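Local coordinates for RahU protein (PDB 6ZC2), which belongs to the aegerolysin family of membrane-interacting proteins and interacts with the membrane sphingolipid ceramide phosphorylethanolamine, at residues Y3-I7 with G122-G126; V13-G18 with V52-S56; K84-W90 with T101-A107. The contacts are given in a common frame with arbitrary orientation. Where two conformers were deposited one is given. Residues are numbered along the deposited sequence.

Contact 1: Y3-I7 with G122-G126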
ATOM      1  N   TYR A   3      -0.674 -16.389   6.232  1.00 12.44           N
ATOM      2  CA  TYR A   3      -0.488 -15.975   4.848  1.00 12.07           C
ATOM      3  C   TYR A   3      -1.813 -15.648   4.155  1.00 12.04           C
ATOM      4  O   TYR A   3      -1.821 -14.873   3.192  1.00 12.82           O
ATOM      5  CB  TYR A   3       0.255 -17.077   4.085  1.00 12.05           C
ATOM      6  CG  TYR A   3       1.772 -17.080   4.245  1.00 11.70           C
ATOM      7  CD1 TYR A   3       2.422 -16.191   5.104  1.00 11.91           C
ATOM      8  CD2 TYR A   3       2.552 -17.977   3.521  1.00 11.71           C
ATOM      9  CE1 TYR A   3       3.808 -16.200   5.228  1.00 11.63           C
ATOM     10  CE2 TYR A   3       3.938 -17.989   3.632  1.00 11.49           C
ATOM     11  CZ  TYR A   3       4.560 -17.096   4.488  1.00 11.62           C
ATOM     12  OH  TYR A   3       5.937 -17.089   4.614  1.00 12.48           O
ATOM     13  N   ALA A   4      -2.931 -16.209   4.628  1.00 12.78           N
ATOM     14  CA  ALA A   4      -4.222 -15.990   3.979  1.00 14.08           C
ATOM     15  C   ALA A   4      -4.728 -14.559   4.125  1.00 12.88           C
ATOM     16  O   ALA A   4      -5.610 -14.146   3.361  1.00 14.21           O
ATOM     17  CB  ALA A   4      -5.262 -16.982   4.505  1.00 15.81           C
ATOM     18  N   GLU A   5      -4.214 -13.799   5.089  1.00 11.83           N
ATOM     19  CA  GLU A   5      -4.521 -12.375   5.198  1.00 11.65           C
ATOM     20  C   GLU A   5      -3.431 -11.615   4.450  1.00 10.44           C
ATOM     21  O   GLU A   5      -2.271 -11.624   4.870  1.00 11.54           O
ATOM     22  CB  GLU A   5      -4.572 -11.958   6.667  1.00 13.25           C
ATOM     23  CG  GLU A   5      -5.719 -12.599   7.456  1.00 15.75           C
ATOM     24  CD  GLU A   5      -5.413 -14.015   7.921  1.00 17.88           C
ATOM     25  OE1 GLU A   5      -4.271 -14.251   8.369  1.00 19.39           O
ATOM     26  OE2 GLU A   5      -6.312 -14.884   7.848  1.00 19.17           O
ATOM     27  N   TRP A   6      -3.791 -10.978   3.333  1.00 10.65           N
ATOM     28  CA  TRP A   6      -2.800 -10.287   2.517  1.00 10.13           C
ATOM     29  C   TRP A   6      -3.445  -9.149   1.735  1.00 10.25           C
ATOM     30  O   TRP A   6      -4.650  -9.160   1.448  1.00 10.69           O
ATOM     31  CB  TRP A   6      -2.063 -11.249   1.565  1.00 10.80           C
ATOM     32  CG  TRP A   6      -2.940 -11.860   0.485  1.00 10.81           C
ATOM     33  CD1 TRP A   6      -3.747 -12.961   0.612  1.00 11.32           C
ATOM     34  CD2 TRP A   6      -3.089 -11.414  -0.875  1.00 10.75           C
ATOM     35  NE1 TRP A   6      -4.389 -13.222  -0.572  1.00 12.04           N
ATOM     36  CE2 TRP A   6      -4.009 -12.286  -1.500  1.00 11.37           C
ATOM     37  CE3 TRP A   6      -2.542 -10.364  -1.622  1.00 10.78           C
ATOM     38  CZ2 TRP A   6      -4.385 -12.147  -2.837  1.00 12.75           C
ATOM     39  CZ3 TRP A   6      -2.923 -10.223  -2.952  1.00 11.50           C
ATOM     40  CH2 TRP A   6      -3.833 -11.116  -3.546  1.00 12.22           C
ATOM     41  N   ILE A   7      -2.600  -8.167   1.389  1.00  9.64           N
ATOM     42  CA  ILE A   7      -2.925  -7.057   0.500  1.00  9.28           C
ATOM     43  C   ILE A   7      -1.752  -6.886  -0.458  1.00  9.15           C
ATOM     44  O   ILE A   7      -0.597  -7.132  -0.102  1.00  9.69           O
ATOM     45  CB  ILE A   7      -3.181  -5.748   1.301  1.00  9.81           C
ATOM     46  CG1 ILE A   7      -3.677  -4.613   0.385  1.00 10.50           C
ATOM     47  CG2 ILE A   7      -1.920  -5.323   2.066  1.00 10.50           C
ATOM     48  CD1 ILE A   7      -4.043  -3.334   1.120  1.00 10.94           C
ATOM     49  N   GLY A 122     -13.474 -10.203   2.594  1.00 25.15           N
ATOM     50  CA  GLY A 122     -12.739 -11.424   2.354  1.00 25.35           C
ATOM     51  C   GLY A 122     -11.761 -11.731   3.469  1.00 23.76           C
ATOM     52  O   GLY A 122     -11.439 -10.890   4.309  1.00 23.64           O
ATOM     53  N   THR A 123     -11.294 -12.981   3.492  1.00 21.97           N
ATOM     54  CA  THR A 123     -10.144 -13.307   4.327  1.00 20.28           C
ATOM     55  C   THR A 123      -8.995 -12.344   4.040  1.00 18.03           C
ATOM     56  O   THR A 123      -8.361 -11.813   4.962  1.00 18.44           O
ATOM     57  CB  THR A 123      -9.723 -14.754   4.065  1.00 21.60           C
ATOM     58  OG1 THR A 123     -10.803 -15.636   4.404  1.00 23.09           O
ATOM     59  CG2 THR A 123      -8.508 -15.108   4.898  1.00 21.64           C
ATOM     60  N   ASP A 124      -8.748 -12.074   2.761  1.00 15.49           N
ATOM     61  CA  ASP A 124      -7.728 -11.147   2.305  1.00 13.78           C
ATOM     62  C   ASP A 124      -8.377  -9.911   1.691  1.00 13.69           C
ATOM     63  O   ASP A 124      -9.473  -9.982   1.123  1.00 15.04           O
ATOM     64  CB  ASP A 124      -6.879 -11.812   1.217  1.00 14.21           C
ATOM     65  CG  ASP A 124      -7.713 -12.285   0.038  1.00 15.10           C
ATOM     66  OD1 ASP A 124      -8.441 -13.288   0.196  1.00 17.22           O
ATOM     67  OD2 ASP A 124      -7.658 -11.647  -1.037  1.00 17.17           O
ATOM     68  N   ILE A 125      -7.682  -8.774   1.799  1.00 11.95           N
ATOM     69  CA  ILE A 125      -8.032  -7.609   0.993  1.00 11.69           C
ATOM     70  C   ILE A 125      -7.751  -7.883  -0.477  1.00 11.70           C
ATOM     71  O   ILE A 125      -8.549  -7.533  -1.355  1.00 12.93           O
ATOM     72  CB  ILE A 125      -7.288  -6.353   1.492  1.00 11.60           C
ATOM     73  CG1 ILE A 125      -7.808  -5.920   2.866  1.00 12.09           C
ATOM     74  CG2 ILE A 125      -7.424  -5.223   0.476  1.00 11.91           C
ATOM     75  CD1 ILE A 125      -6.954  -4.855   3.546  1.00 12.52           C
ATOM     76  N   GLY A 126      -6.604  -8.499  -0.769  1.00 11.13           N
ATOM     77  CA  GLY A 126      -6.237  -8.784  -2.144  1.00 11.97           C
ATOM     78  C   GLY A 126      -5.608  -7.580  -2.835  1.00 10.76           C
ATOM     79  O   GLY A 126      -4.996  -6.717  -2.204  1.00 10.50           O
TER
HETATM   80  O   HOH W   1      -7.136 -15.374   1.469  1.00 25.70           O
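Near the N terminus of RahU a parallel strand pairing is preceded by a contact between two loops. At A4 the carbonyl O lies 3.4 Å from T123 CG2 and accepts from a water (2.7 Å) that also donates to D124 OD1 (2.8 Å), so a single water ties the two loops together. E5 adds OE2 against T123 CG2 at 3.7 Å, while its OE1 is held by the backbone N of A2. W6 dominates the contact. Its indole lies over the second backbone: D124 CB sits 3.6 Å from the centroid of the five-membered ring and G126 CA 3.7 Å from that of the six-membered ring, two CH-pi contacts on one ring face. At G126 the backbone angles, with phi positive, would press a CB against the carbonyl O of I125, and D124 OD2 would crowd it; glycine avoids both. The W6 carbonyl then receives G126 N in a nearly linear hydrogen bond (N to O 3.0 Å), and I7 pairs with G126 as the first parallel bridge, I7 CG1 meeting I125 CG2 at 3.8 Å. From here strands 6-13 and 126-134 run side by side in the mixed sheet, with 58-63 flanking 6-13 and strand 83-92 of the other sheet packing on I7 and I125.

Contact 2: V13-G18 with V52-S56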
ATOM      1  N   VAL A  13       1.751   5.665 -11.029  1.00 10.22           N
ATOM      2  CA  VAL A  13       2.180   7.061 -10.995  1.00  9.85           C
ATOM      3  C   VAL A  13       1.794   7.727 -12.308  1.00 10.48           C
ATOM      4  O   VAL A  13       2.152   7.248 -13.392  1.00 11.56           O
ATOM      5  CB  VAL A  13       3.699   7.159 -10.761  1.00 10.17           C
ATOM      6  CG1 VAL A  13       4.178   8.611 -10.822  1.00 10.92           C
ATOM      7  CG2 VAL A  13       4.078   6.497  -9.423  1.00 10.22           C
ATOM      8  N   SER A  14       1.075   8.838 -12.219  1.00 12.60           N
ATOM      9  CA  SER A  14       0.704   9.584 -13.408  0.72 13.30           C
ATOM     10  C   SER A  14       1.896  10.366 -13.943  1.00 12.86           C
ATOM     11  O   SER A  14       2.818  10.734 -13.204  1.00 14.50           O
ATOM     12  CB  SER A  14      -0.414  10.570 -13.083  0.72 13.85           C
ATOM     13  OG  SER A  14      -0.731  11.330 -14.232  0.72 13.39           O
ATOM     14  N   LYS A  15       1.870  10.625 -15.249  1.00 15.61           N
ATOM     15  CA  LYS A  15       2.843  11.543 -15.818  1.00 17.27           C
ATOM     16  C   LYS A  15       2.722  12.950 -15.236  1.00 16.15           C
ATOM     17  O   LYS A  15       3.651  13.746 -15.398  1.00 17.20           O
ATOM     18  CB  LYS A  15       2.746  11.556 -17.349  1.00 20.60           C
ATOM     19  CG  LYS A  15       3.419  10.342 -17.984  1.00 23.80           C
ATOM     20  CD  LYS A  15       3.612  10.480 -19.483  0.90 27.23           C
ATOM     21  CE  LYS A  15       5.033  10.907 -19.823  0.90 29.76           C
ATOM     22  NZ  LYS A  15       5.510  10.311 -21.101  0.90 31.90           N
ATOM     23  N   SER A  16       1.629  13.274 -14.533  1.00 15.16           N
ATOM     24  CA  SER A  16       1.584  14.556 -13.839  1.00 13.74           C
ATOM     25  C   SER A  16       2.594  14.645 -12.694  1.00 13.73           C
ATOM     26  O   SER A  16       2.845  15.757 -12.211  1.00 14.67           O
ATOM     27  CB  SER A  16       0.162  14.901 -13.359  1.00 13.80           C
ATOM     28  OG  SER A  16      -0.328  13.981 -12.398  1.00 13.31           O
ATOM     29  N   ILE A  17       3.188  13.518 -12.268  1.00 13.92           N
ATOM     30  CA  ILE A  17       4.168  13.489 -11.185  1.00 13.57           C
ATOM     31  C   ILE A  17       5.529  12.971 -11.642  1.00 13.37           C
ATOM     32  O   ILE A  17       6.573  13.495 -11.227  1.00 13.98           O
ATOM     33  CB  ILE A  17       3.666  12.682  -9.968  1.00 13.38           C
ATOM     34  CG1 ILE A  17       2.320  13.215  -9.473  1.00 14.03           C
ATOM     35  CG2 ILE A  17       4.698  12.730  -8.846  1.00 15.40           C
ATOM     36  CD1 ILE A  17       1.733  12.404  -8.352  1.00 15.84           C
ATOM     37  N   GLY A  18       5.550  11.923 -12.464  1.00 12.17           N
ATOM     38  CA  GLY A  18       6.802  11.381 -12.976  1.00 12.29           C
ATOM     39  C   GLY A  18       7.470  10.316 -12.114  1.00 10.72           C
ATOM     40  O   GLY A  18       7.694   9.186 -12.574  1.00 10.99           O
ATOM     41  N   VAL A  52       8.982   4.841  -7.654  1.00  8.84           N
ATOM     42  CA  VAL A  52       8.097   4.296  -8.681  1.00  8.80           C
ATOM     43  C   VAL A  52       7.968   5.322  -9.805  1.00  8.39           C
ATOM     44  O   VAL A  52       7.683   6.502  -9.550  1.00  9.49           O
ATOM     45  CB  VAL A  52       6.723   3.910  -8.098  1.00  9.28           C
ATOM     46  CG1 VAL A  52       5.860   3.231  -9.168  1.00  9.63           C
ATOM     47  CG2 VAL A  52       6.887   2.994  -6.887  1.00 10.16           C
ATOM     48  N   GLN A  53       8.178   4.874 -11.049  1.00  9.08           N
ATOM     49  CA  GLN A  53       8.184   5.741 -12.222  1.00  9.94           C
ATOM     50  C   GLN A  53       6.873   5.647 -12.994  1.00  9.38           C
ATOM     51  O   GLN A  53       6.298   4.562 -13.145  1.00  9.74           O
ATOM     52  CB  GLN A  53       9.326   5.371 -13.176  1.00 11.99           C
ATOM     53  CG  GLN A  53      10.669   5.188 -12.498  1.00 13.87           C
ATOM     54  CD  GLN A  53      11.176   6.458 -11.840  1.00 13.81           C
ATOM     55  OE1 GLN A  53      10.793   7.570 -12.219  1.00 14.47           O
ATOM     56  NE2 GLN A  53      12.043   6.299 -10.841  1.00 15.31           N
ATOM     57  N   ALA A  54       6.423   6.788 -13.513  1.00  9.63           N
ATOM     58  CA  ALA A  54       5.259   6.804 -14.393  1.00 10.25           C
ATOM     59  C   ALA A  54       5.447   5.831 -15.548  1.00 10.64           C
ATOM     60  O   ALA A  54       6.502   5.802 -16.189  1.00 11.74           O
ATOM     61  CB  ALA A  54       5.044   8.215 -14.938  1.00 12.03           C
ATOM     62  N   GLY A  55       4.405   5.037 -15.817  1.00 10.25           N
ATOM     63  CA  GLY A  55       4.420   4.056 -16.880  1.00 11.66           C
ATOM     64  C   GLY A  55       4.870   2.671 -16.466  1.00  9.88           C
ATOM     65  O   GLY A  55       4.627   1.710 -17.214  1.00 11.09           O
ATOM     66  N   SER A  56       5.490   2.526 -15.286  1.00 10.03           N
ATOM     67  CA  SER A  56       6.019   1.247 -14.811  0.67 10.38           C
ATOM     68  C   SER A  56       5.563   0.987 -13.379  1.00  9.47           C
ATOM     69  O   SER A  56       6.361   1.098 -12.437  1.00 10.00           O
ATOM     70  CB  SER A  56       7.550   1.237 -14.884  0.67 11.47           C
ATOM     71  OG  SER A  56       8.017   1.253 -16.220  0.67 11.63           O
TER
HETATM   72  O   HOH W   2       3.682   3.719 -12.123  1.00 11.29           O
HETATM   73  O   HOH W   3       2.104   4.448 -14.291  1.00 13.77           O
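A type II beta turn, Q53 to S56, docks here on the loop that links strand 6-13 to strand 19-27, and so illustrates how two chain reversals at one end of a beta fold can be joined mainly through backbone groups. V52, still in strand 51-53, supplies the apolar part: its CG1 meets V13 CG2 at 3.7 Å, on a patch that V20 and I22 of strand 19-27 extend. At Q53 the CA approaches G18 O (3.5 Å, a CA-H...O contact), the carbonyl O accepts the S56 N bond that closes the turn, and OE1 is bonded to T19. A54 carries the direct link, for its N donates to G18 O at 2.9 Å with an almost straight geometry. Its CA also lies 3.3 Å from V13 O, and its methyl fills the space between V13 and K15, with CB 4.2 Å from V13 CG1. G55 takes the positive phi expected at the third position of a type II turn. The opposing loop is braced from within: S14 O accepts from both I17 N and G18 N, while S14 OG takes S16 N in an ST turn. Two waters complete the join. One accepts from V13 N (3.0 Å) and donates to Q53 O (2.9 Å); the other donates to V13 O (2.9 Å) and accepts from G55 N (2.8 Å).

Contact 3: K84-W90 with T101-A107. With EDO (1,2-ethanediol), chain F; EDO (1,2-ethanediol), chain J.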
ATOM      1  N   LYS A  84       5.248  15.942   0.607  1.00  9.38           N
ATOM      2  CA  LYS A  84       4.378  14.818   0.936  1.00  9.68           C
ATOM      3  C   LYS A  84       3.110  14.851   0.085  1.00  9.13           C
ATOM      4  O   LYS A  84       2.440  15.885  -0.017  1.00 10.09           O
ATOM      5  CB  LYS A  84       4.003  14.855   2.419  1.00 10.63           C
ATOM      6  CG  LYS A  84       3.275  13.601   2.883  1.00 11.70           C
ATOM      7  CD  LYS A  84       2.847  13.700   4.339  1.00 13.99           C
ATOM      8  CE  LYS A  84       2.213  12.404   4.813  1.00 17.51           C
ATOM      9  NZ  LYS A  84       1.691  12.506   6.209  1.00 19.79           N
ATOM     10  N   MET A  85       2.769  13.703  -0.502  1.00  8.73           N
ATOM     11  CA  MET A  85       1.523  13.547  -1.251  1.00  8.58           C
ATOM     12  C   MET A  85       0.400  12.981  -0.390  1.00  8.66           C
ATOM     13  O   MET A  85      -0.752  13.406  -0.530  1.00  9.44           O
ATOM     14  CB  MET A  85       1.740  12.640  -2.466  1.00  9.11           C
ATOM     15  CG  MET A  85       2.781  13.153  -3.445  1.00  9.53           C
ATOM     16  SD  MET A  85       3.350  11.888  -4.592  1.00  9.79           S
ATOM     17  CE  MET A  85       1.764  11.208  -5.087  1.00 12.44           C
ATOM     18  N   GLY A  86       0.712  12.024   0.477  1.00  8.73           N
ATOM     19  CA  GLY A  86      -0.284  11.417   1.338  1.00  8.85           C
ATOM     20  C   GLY A  86       0.196  10.078   1.869  1.00  8.51           C
ATOM     21  O   GLY A  86       1.359   9.702   1.710  1.00  9.41           O
ATOM     22  N   THR A  87      -0.738   9.367   2.512  1.00  8.68           N
ATOM     23  CA  THR A  87      -0.451   8.121   3.222  1.00  8.76           C
ATOM     24  C   THR A  87      -1.465   7.054   2.830  1.00  8.49           C
ATOM     25  O   THR A  87      -2.675   7.305   2.876  1.00  9.31           O
ATOM     26  CB  THR A  87      -0.523   8.334   4.743  1.00  9.92           C
ATOM     27  OG1 THR A  87       0.437   9.323   5.131  1.00 11.21           O
ATOM     28  CG2 THR A  87      -0.271   7.025   5.501  1.00 10.84           C
ATOM     29  N   PHE A  88      -0.977   5.866   2.462  1.00  8.77           N
ATOM     30  CA  PHE A  88      -1.827   4.699   2.243  1.00  8.95           C
ATOM     31  C   PHE A  88      -1.762   3.791   3.472  1.00  8.97           C
ATOM     32  O   PHE A  88      -0.665   3.455   3.928  1.00 10.08           O
ATOM     33  CB  PHE A  88      -1.393   3.912   1.000  1.00  9.56           C
ATOM     34  CG  PHE A  88      -2.347   2.806   0.648  1.00  9.35           C
ATOM     35  CD1 PHE A  88      -3.453   3.049  -0.149  1.00 10.31           C
ATOM     36  CD2 PHE A  88      -2.178   1.532   1.170  1.00  9.73           C
ATOM     37  CE1 PHE A  88      -4.357   2.041  -0.442  1.00 11.21           C
ATOM     38  CE2 PHE A  88      -3.087   0.525   0.888  1.00 10.12           C
ATOM     39  CZ  PHE A  88      -4.176   0.780   0.085  1.00 11.41           C
ATOM     40  N   SER A  89      -2.925   3.382   3.993  1.00  9.09           N
ATOM     41  CA  SER A  89      -3.014   2.552   5.190  0.57 10.25           C
ATOM     42  C   SER A  89      -4.007   1.421   4.955  1.00  9.96           C
ATOM     43  O   SER A  89      -4.929   1.551   4.150  1.00 10.89           O
ATOM     44  CB  SER A  89      -3.495   3.365   6.406  0.57 12.44           C
ATOM     45  OG  SER A  89      -2.567   4.370   6.765  0.57 15.05           O
ATOM     46  N   TRP A  90      -3.837   0.315   5.691  1.00 10.14           N
ATOM     47  CA  TRP A  90      -4.741  -0.828   5.557  1.00 10.28           C
ATOM     48  C   TRP A  90      -4.799  -1.620   6.860  1.00 11.14           C
ATOM     49  O   TRP A  90      -3.895  -1.553   7.703  1.00 11.37           O
ATOM     50  CB  TRP A  90      -4.323  -1.780   4.414  1.00 10.46           C
ATOM     51  CG  TRP A  90      -3.023  -2.482   4.715  1.00  9.91           C
ATOM     52  CD1 TRP A  90      -2.858  -3.699   5.330  1.00 11.04           C
ATOM     53  CD2 TRP A  90      -1.702  -1.975   4.475  1.00  9.73           C
ATOM     54  NE1 TRP A  90      -1.519  -3.976   5.475  1.00 10.68           N
ATOM     55  CE2 TRP A  90      -0.791  -2.935   4.962  1.00  9.94           C
ATOM     56  CE3 TRP A  90      -1.204  -0.800   3.894  1.00  9.74           C
ATOM     57  CZ2 TRP A  90       0.589  -2.763   4.878  1.00 10.73           C
ATOM     58  CZ3 TRP A  90       0.164  -0.629   3.819  1.00 10.53           C
ATOM     59  CH2 TRP A  90       1.045  -1.602   4.312  1.00 10.96           C
ATOM     60  N   THR A 101     -10.267  -2.781   5.996  1.00 15.00           N
ATOM     61  CA  THR A 101     -10.284  -1.378   5.611  1.00 14.60           C
ATOM     62  C   THR A 101      -8.972  -0.993   4.940  1.00 13.62           C
ATOM     63  O   THR A 101      -7.925  -1.600   5.187  1.00 13.59           O
ATOM     64  CB  THR A 101     -10.543  -0.439   6.808  1.00 16.08           C
ATOM     65  OG1 THR A 101      -9.543  -0.648   7.811  1.00 16.84           O
ATOM     66  CG2 THR A 101     -11.927  -0.676   7.399  1.00 18.23           C
ATOM     67  N   TRP A 102      -9.047   0.020   4.078  1.00 12.87           N
ATOM     68  CA  TRP A 102      -7.861   0.605   3.462  1.00 12.12           C
ATOM     69  C   TRP A 102      -8.222   1.993   2.954  1.00 12.14           C
ATOM     70  O   TRP A 102      -9.391   2.287   2.689  1.00 13.41           O
ATOM     71  CB  TRP A 102      -7.298  -0.268   2.329  1.00 12.34           C
ATOM     72  CG  TRP A 102      -8.267  -0.484   1.212  1.00 12.30           C
ATOM     73  CD1 TRP A 102      -8.369   0.245   0.064  1.00 13.32           C
ATOM     74  CD2 TRP A 102      -9.290  -1.486   1.145  1.00 12.74           C
ATOM     75  NE1 TRP A 102      -9.392  -0.240  -0.714  1.00 13.72           N
ATOM     76  CE2 TRP A 102      -9.977  -1.301  -0.071  1.00 13.61           C
ATOM     77  CE3 TRP A 102      -9.693  -2.520   1.996  1.00 13.43           C
ATOM     78  CZ2 TRP A 102     -11.045  -2.115  -0.461  1.00 14.44           C
ATOM     79  CZ3 TRP A 102     -10.755  -3.325   1.611  1.00 14.36           C
ATOM     80  CH2 TRP A 102     -11.413  -3.120   0.392  1.00 14.49           C
ATOM     81  N   SER A 103      -7.209   2.849   2.825  1.00 10.99           N
ATOM     82  CA  SER A 103      -7.466   4.222   2.399  1.00 11.12           C
ATOM     83  C   SER A 103      -6.174   4.904   1.971  1.00 10.23           C
ATOM     84  O   SER A 103      -5.087   4.589   2.468  1.00 10.96           O
ATOM     85  CB  SER A 103      -8.101   5.033   3.534  1.00 13.27           C
ATOM     86  OG  SER A 103      -7.203   5.154   4.618  1.00 14.61           O
ATOM     87  N   PHE A 104      -6.313   5.865   1.060  1.00  9.84           N
ATOM     88  CA  PHE A 104      -5.296   6.879   0.826  1.00  9.43           C
ATOM     89  C   PHE A 104      -5.803   8.193   1.401  1.00  9.47           C
ATOM     90  O   PHE A 104      -6.941   8.588   1.129  1.00 11.17           O
ATOM     91  CB  PHE A 104      -4.999   7.057  -0.668  1.00  9.52           C
ATOM     92  CG  PHE A 104      -3.880   8.031  -0.943  1.00  8.89           C
ATOM     93  CD1 PHE A 104      -2.553   7.633  -0.830  1.00  9.34           C
ATOM     94  CD2 PHE A 104      -4.150   9.345  -1.298  1.00  9.88           C
ATOM     95  CE1 PHE A 104      -1.521   8.528  -1.075  1.00 10.97           C
ATOM     96  CE2 PHE A 104      -3.119  10.244  -1.544  1.00 10.31           C
ATOM     97  CZ  PHE A 104      -1.809   9.833  -1.437  1.00 10.90           C
ATOM     98  N   THR A 105      -4.967   8.864   2.198  1.00  9.61           N
ATOM     99  CA  THR A 105      -5.316  10.171   2.743  1.00 10.10           C
ATOM    100  C   THR A 105      -4.379  11.209   2.149  1.00  9.55           C
ATOM    101  O   THR A 105      -3.169  11.156   2.409  1.00  9.91           O
ATOM    102  CB  THR A 105      -5.214  10.167   4.270  1.00 11.41           C
ATOM    103  OG1 THR A 105      -6.059   9.133   4.788  1.00 12.70           O
ATOM    104  CG2 THR A 105      -5.656  11.510   4.848  1.00 13.49           C
ATOM    105  N   PRO A 106      -4.879  12.156   1.356  1.00  9.28           N
ATOM    106  CA  PRO A 106      -3.991  13.146   0.734  1.00  9.56           C
ATOM    107  C   PRO A 106      -3.519  14.183   1.741  1.00  9.84           C
ATOM    108  O   PRO A 106      -4.255  14.592   2.641  1.00 11.79           O
ATOM    109  CB  PRO A 106      -4.880  13.794  -0.333  1.00 10.40           C
ATOM    110  CG  PRO A 106      -6.278  13.671   0.242  1.00 10.92           C
ATOM    111  CD  PRO A 106      -6.289  12.346   0.960  1.00 10.21           C
ATOM    112  N   ALA A 107      -2.270  14.627   1.566  1.00  9.75           N
ATOM    113  CA  ALA A 107      -1.712  15.662   2.434  1.00 11.40           C
ATOM    114  C   ALA A 107      -2.290  17.038   2.132  1.00 11.68           C
ATOM    115  O   ALA A 107      -2.298  17.912   3.009  1.00 14.52           O
ATOM    116  CB  ALA A 107      -0.191  15.691   2.279  1.00 13.22           C
TER
HETATM  117  C1  EDO F 205      -1.694  12.620   4.757  1.00 19.00           C
HETATM  118  O1  EDO F 205      -0.743  13.645   5.082  1.00 25.45           O
HETATM  119  C2  EDO F 205      -2.062  11.852   6.020  1.00 42.58           C
HETATM  120  O2  EDO F 205      -0.870  11.356   6.640  1.00 26.79           O
HETATM  121  C1  EDO J 209     -12.453   0.555   2.433  1.00 27.79           C
HETATM  122  O1  EDO J 209     -11.985   0.751   3.769  1.00 19.77           O
HETATM  123  C2  EDO J 209     -13.236  -0.751   2.367  1.00 59.95           C
HETATM  124  O2  EDO J 209     -13.834  -1.023   3.641  1.00 41.58           O
HETATM  125  O   HOH W   4      -4.738   6.647   4.807  1.00 14.36           O
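Strands 83-92 and 101-106 form an antiparallel beta hairpin at the edge of the five-stranded sheet, and their ladder shows how an outer strand satisfies its backbone groups. The two hydrogen-bonded pairs are complete. T87 N gives to T105 O at 3.0 Å and T105 N returns to T87 O at 2.9 Å; S89 N and S103 O, and S103 N and S89 O, each lie 2.9 Å apart. Beyond the T87-T105 pair, A107 N donates to M85 O at 2.9 Å. This regular edge persists although M85 and G86 form a classic beta bulge opposite C78 on the other side of the strand. A CB on G86 would collide with T105 O and the F104 ring.

The non-hydrogen-bonded pairs F88-F104 and W90-W102 direct their side chains to the inner face, where L130 and I125 lie, with W90 CB 3.9 Å from W102 CB; W90 NE1 is satisfied by T72. The face of T87, S89, S103 and T105 is polar. T87 OG1 bonds D77 and also accepts from an ethanediol, probably from the crystallisation liquor, whose two oxygens are held by K84 NZ.

On the outer edge, a second ethanediol occupies the place of a further strand: its O1 accepts from W102 N (3.0 Å) and donates to W102 O (3.2 Å). Over the polar face, one water donates to T87 O at 2.9 Å and is hydrogen-bonded to S103 OG (2.9 Å) and T105 OG1 (2.8 Å).

The three contacts sample both sheets of the aegerolysin fold. Contact 1 closes the longest loop, and the other two are nested within it along the chain, contact 2 closing before contact 3 opens. Contacts 1 and 2 lie on opposite sides of the chain's centre, 27 Å apart between centres, at either end of strand 6-13. The centre of contact 3 is about 19 and 18 Å from the centres of contacts 1 and 2, and it touches both: I7 CD1 packs on W90 CB at 3.7 Å, and I17 CD1 on M85 CE at 3.5 Å. Contacts 2 and 3 involve opposite outer strands, 51-53 and 101-106, of the antiparallel sheet. Side-chain packing thus ties the hairpin to the loops at both ends of strand 6-13.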